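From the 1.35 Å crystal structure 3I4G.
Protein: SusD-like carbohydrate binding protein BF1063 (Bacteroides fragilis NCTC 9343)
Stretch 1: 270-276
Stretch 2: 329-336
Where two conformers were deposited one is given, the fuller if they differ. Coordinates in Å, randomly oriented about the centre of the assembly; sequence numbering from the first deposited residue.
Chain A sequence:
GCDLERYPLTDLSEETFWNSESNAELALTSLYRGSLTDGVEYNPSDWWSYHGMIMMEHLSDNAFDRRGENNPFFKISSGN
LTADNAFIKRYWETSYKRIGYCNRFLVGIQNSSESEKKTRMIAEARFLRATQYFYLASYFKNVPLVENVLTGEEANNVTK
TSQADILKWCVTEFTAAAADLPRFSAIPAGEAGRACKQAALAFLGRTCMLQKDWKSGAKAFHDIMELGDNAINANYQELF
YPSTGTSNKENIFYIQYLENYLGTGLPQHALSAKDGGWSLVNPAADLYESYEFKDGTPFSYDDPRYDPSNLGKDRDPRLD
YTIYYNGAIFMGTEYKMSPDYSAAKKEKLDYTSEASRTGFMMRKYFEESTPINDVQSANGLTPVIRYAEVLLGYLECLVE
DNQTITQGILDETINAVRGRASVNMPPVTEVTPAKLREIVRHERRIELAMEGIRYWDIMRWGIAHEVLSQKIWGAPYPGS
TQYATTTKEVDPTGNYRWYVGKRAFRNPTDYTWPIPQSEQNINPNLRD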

ATOM      1  N   ALA A 270       8.985 -12.876   0.636  1.00 10.15           N
ATOM      2  CA  ALA A 270       9.642 -11.712   1.257  1.00  9.79           C
ATOM      3  C   ALA A 270      10.475 -11.973   2.504  1.00  9.00           C
ATOM      4  O   ALA A 270      11.115 -11.047   2.987  1.00 10.41           O
ATOM      5  CB  ALA A 270       8.620 -10.620   1.557  1.00 12.68           C
ATOM      6  N   LEU A 271      10.433 -13.187   3.053  1.00  8.78           N
ATOM      7  CA  LEU A 271      11.405 -13.564   4.063  1.00  8.84           C
ATOM      8  C   LEU A 271      12.768 -13.718   3.387  1.00  9.89           C
ATOM      9  O   LEU A 271      12.878 -13.864   2.160  1.00  8.63           O
ATOM     10  CB  LEU A 271      11.027 -14.883   4.758  1.00  9.30           C
ATOM     11  CG  LEU A 271       9.775 -14.798   5.610  1.00  9.43           C
ATOM     12  CD1 LEU A 271       9.389 -16.183   6.198  1.00 12.32           C
ATOM     13  CD2 LEU A 271       9.880 -13.771   6.782  1.00 11.12           C
ATOM     14  N   SER A 272      13.842 -13.723   4.190  1.00  9.96           N
ATOM     15  CA  SER A 272      15.175 -13.940   3.660  1.00  8.94           C
ATOM     16  C   SER A 272      15.500 -15.437   3.675  1.00  9.33           C
ATOM     17  O   SER A 272      14.759 -16.258   4.248  1.00  9.88           O
ATOM     18  CB  SER A 272      16.214 -13.112   4.428  1.00  8.35           C
ATOM     19  OG  SER A 272      16.523 -13.702   5.667  1.00  9.85           O
ATOM     20  N   ALA A 273      16.606 -15.804   3.057  1.00 10.33           N
ATOM     21  CA  ALA A 273      16.949 -17.220   2.913  1.00  8.93           C
ATOM     22  C   ALA A 273      17.031 -17.968   4.223  1.00 11.19           C
ATOM     23  O   ALA A 273      16.631 -19.124   4.280  1.00 10.65           O
ATOM     24  CB  ALA A 273      18.273 -17.341   2.147  1.00 11.20           C
ATOM     25  N   LYS A 274      17.545 -17.344   5.268  1.00  9.30           N
ATOM     26  CA  LYS A 274      17.687 -18.045   6.568  1.00  9.07           C
ATOM     27  C   LYS A 274      16.345 -18.480   7.120  1.00 10.32           C
ATOM     28  O   LYS A 274      16.283 -19.407   7.948  1.00 10.97           O
ATOM     29  CB  LYS A 274      18.429 -17.172   7.588  1.00  9.31           C
ATOM     30  CG  LYS A 274      17.605 -16.039   8.189  1.00  9.40           C
ATOM     31  CD  LYS A 274      18.471 -15.110   9.065  1.00  8.73           C
ATOM     32  CE  LYS A 274      17.653 -14.094   9.782  1.00 10.43           C
ATOM     33  NZ  LYS A 274      16.616 -14.689  10.714  1.00  9.34           N
ATOM     34  N   ASP A 275      15.266 -17.812   6.706  1.00  9.13           N
ATOM     35  CA  ASP A 275      13.921 -18.144   7.135  1.00  9.43           C
ATOM     36  C   ASP A 275      13.070 -18.745   6.011  1.00  9.49           C
ATOM     37  O   ASP A 275      11.848 -18.795   6.108  1.00 10.64           O
ATOM     38  CB  ASP A 275      13.275 -16.899   7.746  1.00  9.38           C
ATOM     39  CG  ASP A 275      13.974 -16.475   8.999  1.00  9.46           C
ATOM     40  OD1 ASP A 275      14.076 -17.344   9.899  1.00 10.90           O
ATOM     41  OD2 ASP A 275      14.442 -15.316   9.072  1.00 10.35           O
ATOM     42  N   GLY A 276      13.733 -19.208   4.965  1.00  9.87           N
ATOM     43  CA  GLY A 276      13.028 -19.930   3.894  1.00 10.40           C
ATOM     44  C   GLY A 276      12.488 -19.114   2.761  1.00 11.90           C
ATOM     45  O   GLY A 276      11.774 -19.663   1.918  1.00 12.45           O
ATOM     46  N   ILE A 329      18.328  -8.881  14.614  1.00  8.49           N
ATOM     47  CA  ILE A 329      17.672 -10.137  14.919  1.00  8.11           C
ATOM     48  C   ILE A 329      16.287 -10.130  14.299  1.00  8.70           C
ATOM     49  O   ILE A 329      15.530  -9.181  14.447  1.00  9.39           O
ATOM     50  CB  ILE A 329      17.586 -10.359  16.436  1.00  8.43           C
ATOM     51  CG1 ILE A 329      18.995 -10.410  17.032  1.00  9.45           C
ATOM     52  CG2 ILE A 329      16.809 -11.660  16.745  1.00  9.94           C
ATOM     53  CD1 ILE A 329      19.844 -11.588  16.624  1.00 14.35           C
ATOM     54  N   PHE A 330      15.958 -11.214  13.616  1.00  8.42           N
ATOM     55  CA  PHE A 330      14.649 -11.431  12.984  1.00  8.20           C
ATOM     56  C   PHE A 330      14.292 -12.888  13.129  1.00  8.86           C
ATOM     57  O   PHE A 330      15.071 -13.760  12.763  1.00  8.76           O
ATOM     58  CB  PHE A 330      14.692 -11.007  11.516  1.00  8.81           C
ATOM     59  CG  PHE A 330      13.385 -11.205  10.815  1.00  8.51           C
ATOM     60  CD1 PHE A 330      12.333 -10.323  10.947  1.00  9.37           C
ATOM     61  CD2 PHE A 330      13.193 -12.320  10.037  1.00 10.29           C
ATOM     62  CE1 PHE A 330      11.124 -10.553  10.292  1.00  8.49           C
ATOM     63  CE2 PHE A 330      11.983 -12.522   9.369  1.00  9.91           C
ATOM     64  CZ  PHE A 330      10.965 -11.645   9.501  1.00  9.34           C
HETATM   65  N   MSE A 331      13.110 -13.155  13.655  1.00  9.73           N
HETATM   66  CA  MSE A 331      12.699 -14.539  13.909  1.00 10.45           C
HETATM   67  C   MSE A 331      13.752 -15.279  14.753  1.00 10.99           C
HETATM   68  O   MSE A 331      14.041 -16.472  14.548  1.00 11.13           O
HETATM   69  CB  MSE A 331      12.350 -15.307  12.618  1.00 11.31           C
HETATM   70  CG  MSE A 331      11.084 -14.840  12.026  1.00 10.40           C
HETATM   71 SE   MSE A 331      10.600 -15.893  10.447  0.75 10.85          SE
HETATM   72  CE  MSE A 331       8.898 -15.149  10.212  1.00 11.88           C
ATOM     73  N   GLY A 332      14.329 -14.562  15.705  1.00 10.56           N
ATOM     74  CA  GLY A 332      15.213 -15.178  16.680  1.00 10.89           C
ATOM     75  C   GLY A 332      16.639 -15.426  16.249  1.00 11.05           C
ATOM     76  O   GLY A 332      17.414 -15.964  17.025  1.00 12.09           O
ATOM     77  N   THR A 333      16.990 -15.116  15.009  1.00  9.26           N
ATOM     78  CA  THR A 333      18.348 -15.339  14.533  1.00  9.25           C
ATOM     79  C   THR A 333      18.810 -14.112  13.770  1.00  8.60           C
ATOM     80  O   THR A 333      18.011 -13.307  13.276  1.00  9.74           O
ATOM     81  CB  THR A 333      18.469 -16.620  13.656  1.00 10.92           C
ATOM     82  OG1 THR A 333      17.661 -16.509  12.471  1.00 11.99           O
ATOM     83  CG2 THR A 333      18.039 -17.882  14.471  1.00 11.32           C
ATOM     84  N   GLU A 334      20.116 -13.954  13.735  1.00  7.97           N
ATOM     85  CA  GLU A 334      20.723 -12.773  13.144  1.00  7.76           C
ATOM     86  C   GLU A 334      20.671 -12.795  11.622  1.00  8.41           C
ATOM     87  O   GLU A 334      21.061 -13.773  10.983  1.00  9.86           O
ATOM     88  CB  GLU A 334      22.178 -12.652  13.589  1.00  9.87           C
ATOM     89  CG  GLU A 334      22.872 -11.344  13.162  1.00  9.25           C
ATOM     90  CD  GLU A 334      24.261 -11.212  13.707  1.00 11.63           C
ATOM     91  OE1 GLU A 334      24.485 -11.612  14.864  1.00 15.55           O
ATOM     92  OE2 GLU A 334      25.130 -10.650  13.013  1.00 12.28           O
ATOM     93  N   TYR A 335      20.243 -11.673  11.041  1.00  8.72           N
ATOM     94  CA  TYR A 335      20.279 -11.488   9.593  1.00  8.76           C
ATOM     95  C   TYR A 335      21.736 -11.170   9.213  1.00  9.07           C
ATOM     96  O   TYR A 335      22.330 -10.240   9.743  1.00  9.68           O
ATOM     97  CB  TYR A 335      19.348 -10.368   9.172  1.00  8.55           C
ATOM     98  CG  TYR A 335      19.292 -10.160   7.673  1.00  8.48           C
ATOM     99  CD1 TYR A 335      19.064 -11.214   6.783  1.00  9.66           C
ATOM    100  CD2 TYR A 335      19.404  -8.911   7.147  1.00  9.05           C
ATOM    101  CE1 TYR A 335      18.989 -11.005   5.421  1.00  8.57           C
ATOM    102  CE2 TYR A 335      19.320  -8.682   5.797  1.00  7.98           C
ATOM    103  CZ  TYR A 335      19.095  -9.720   4.939  1.00  8.36           C
ATOM    104  OH  TYR A 335      19.020  -9.462   3.571  1.00  9.24           O
ATOM    105  N   LYS A 336      22.303 -11.947   8.297  0.50  9.49           N
ATOM    106  CA  LYS A 336      23.670 -11.762   7.814  0.50  9.76           C
ATOM    107  C   LYS A 336      23.606 -11.432   6.326  0.50  9.49           C
ATOM    108  O   LYS A 336      23.187 -12.267   5.510  0.50  8.42           O
ATOM    109  CB  LYS A 336      24.503 -13.009   8.098  0.50 10.43           C
ATOM    110  CG  LYS A 336      24.612 -13.275   9.582  0.50 13.22           C
ATOM    111  CD  LYS A 336      25.391 -14.515   9.893  0.50 14.25           C
ATOM    112  CE  LYS A 336      25.424 -14.724  11.376  0.50 19.31           C
ATOM    113  NZ  LYS A 336      26.116 -15.984  11.744  0.50 26.96           N
TER
HETATM  114  O   HOH W   1      15.212 -17.559  12.276  1.00 15.11           O

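The second stretch folds back on itself in a type I' beta turn from Phe330 to Thr333. The first stretch has a short 3-10 segment, Ala273-Lys274, and of these two residues Lys274 makes the contact. The two backbones stay well apart: the nearest CA pairs, Lys274 with Tyr335 and Asp275 with Met331, are separated by 7.7 and 7.8 Å. No backbone-to-backbone hydrogen bond crosses the gap; side chains and one water fill it.

Each backbone satisfies part of its own polarity. In the turn, Phe330 N donates to Thr333 O at 3.0 Å and Thr333 N to Phe330 O at 3.3 Å. In the first stretch, Asp275 N reaches Ser272 O and Gly276 N reaches Ala273 O, both at 3.0 Å. The CA-to-CB bonds of Lys274 and Asp275 point toward the other stretch.

Lys274 supplies the central donor. With chi1 at 76°, chi2 and chi3 both t and chi4 at 60°, the chain extends and then bends at its end, placing NZ beside the turn. Lys274 NZ donates to Phe330 O at 2.7 Å, to Thr333 OG1 at 2.7 Å and, over a longer 3.2 Å, to Thr333 O. The two carbonyls thus accept from the ammonium as well as from the turn's own amides. Lys274 NZ also donates to Asp275 OD2 at 2.8 Å, a salt bridge within the first stretch that balances its charge. Four acceptors for three protons imply that at least one proton is shared.

The other carboxylate oxygen is served by water 1, which donates to Asp275 OD1 at 2.6 Å and to Met331 O at 2.8 Å. The same water accepts from Thr333 OG1 at 2.7 Å. The threonine hydroxyl therefore accepts from Lys274 NZ and donates to the water, while Asp275 OD1 and Thr333 OG1, 4.5 Å apart, are linked through that water.

Apolar contacts flank this polar cluster. Leu271 CD2 lies 3.6 Å from Phe330 CE2 and 3.8 Å from Met331 CE, the methyl of a selenomethionine. CD2 meets the phenyl ring at its edge, near the ring plane; Asp275 OD2 also sits at that edge, 3.4 Å from Phe330 CD2, where ring hydrogens carry slight positive charge. Asp275 CG approaches Met331 SE at 3.7 Å. Against Tyr335 pack Lys274 CE, 3.7 Å from Tyr335 CA, and, separately, Ser272 CB, 3.6 Å from Tyr335 CE1. The contact buries 389 Å² in total.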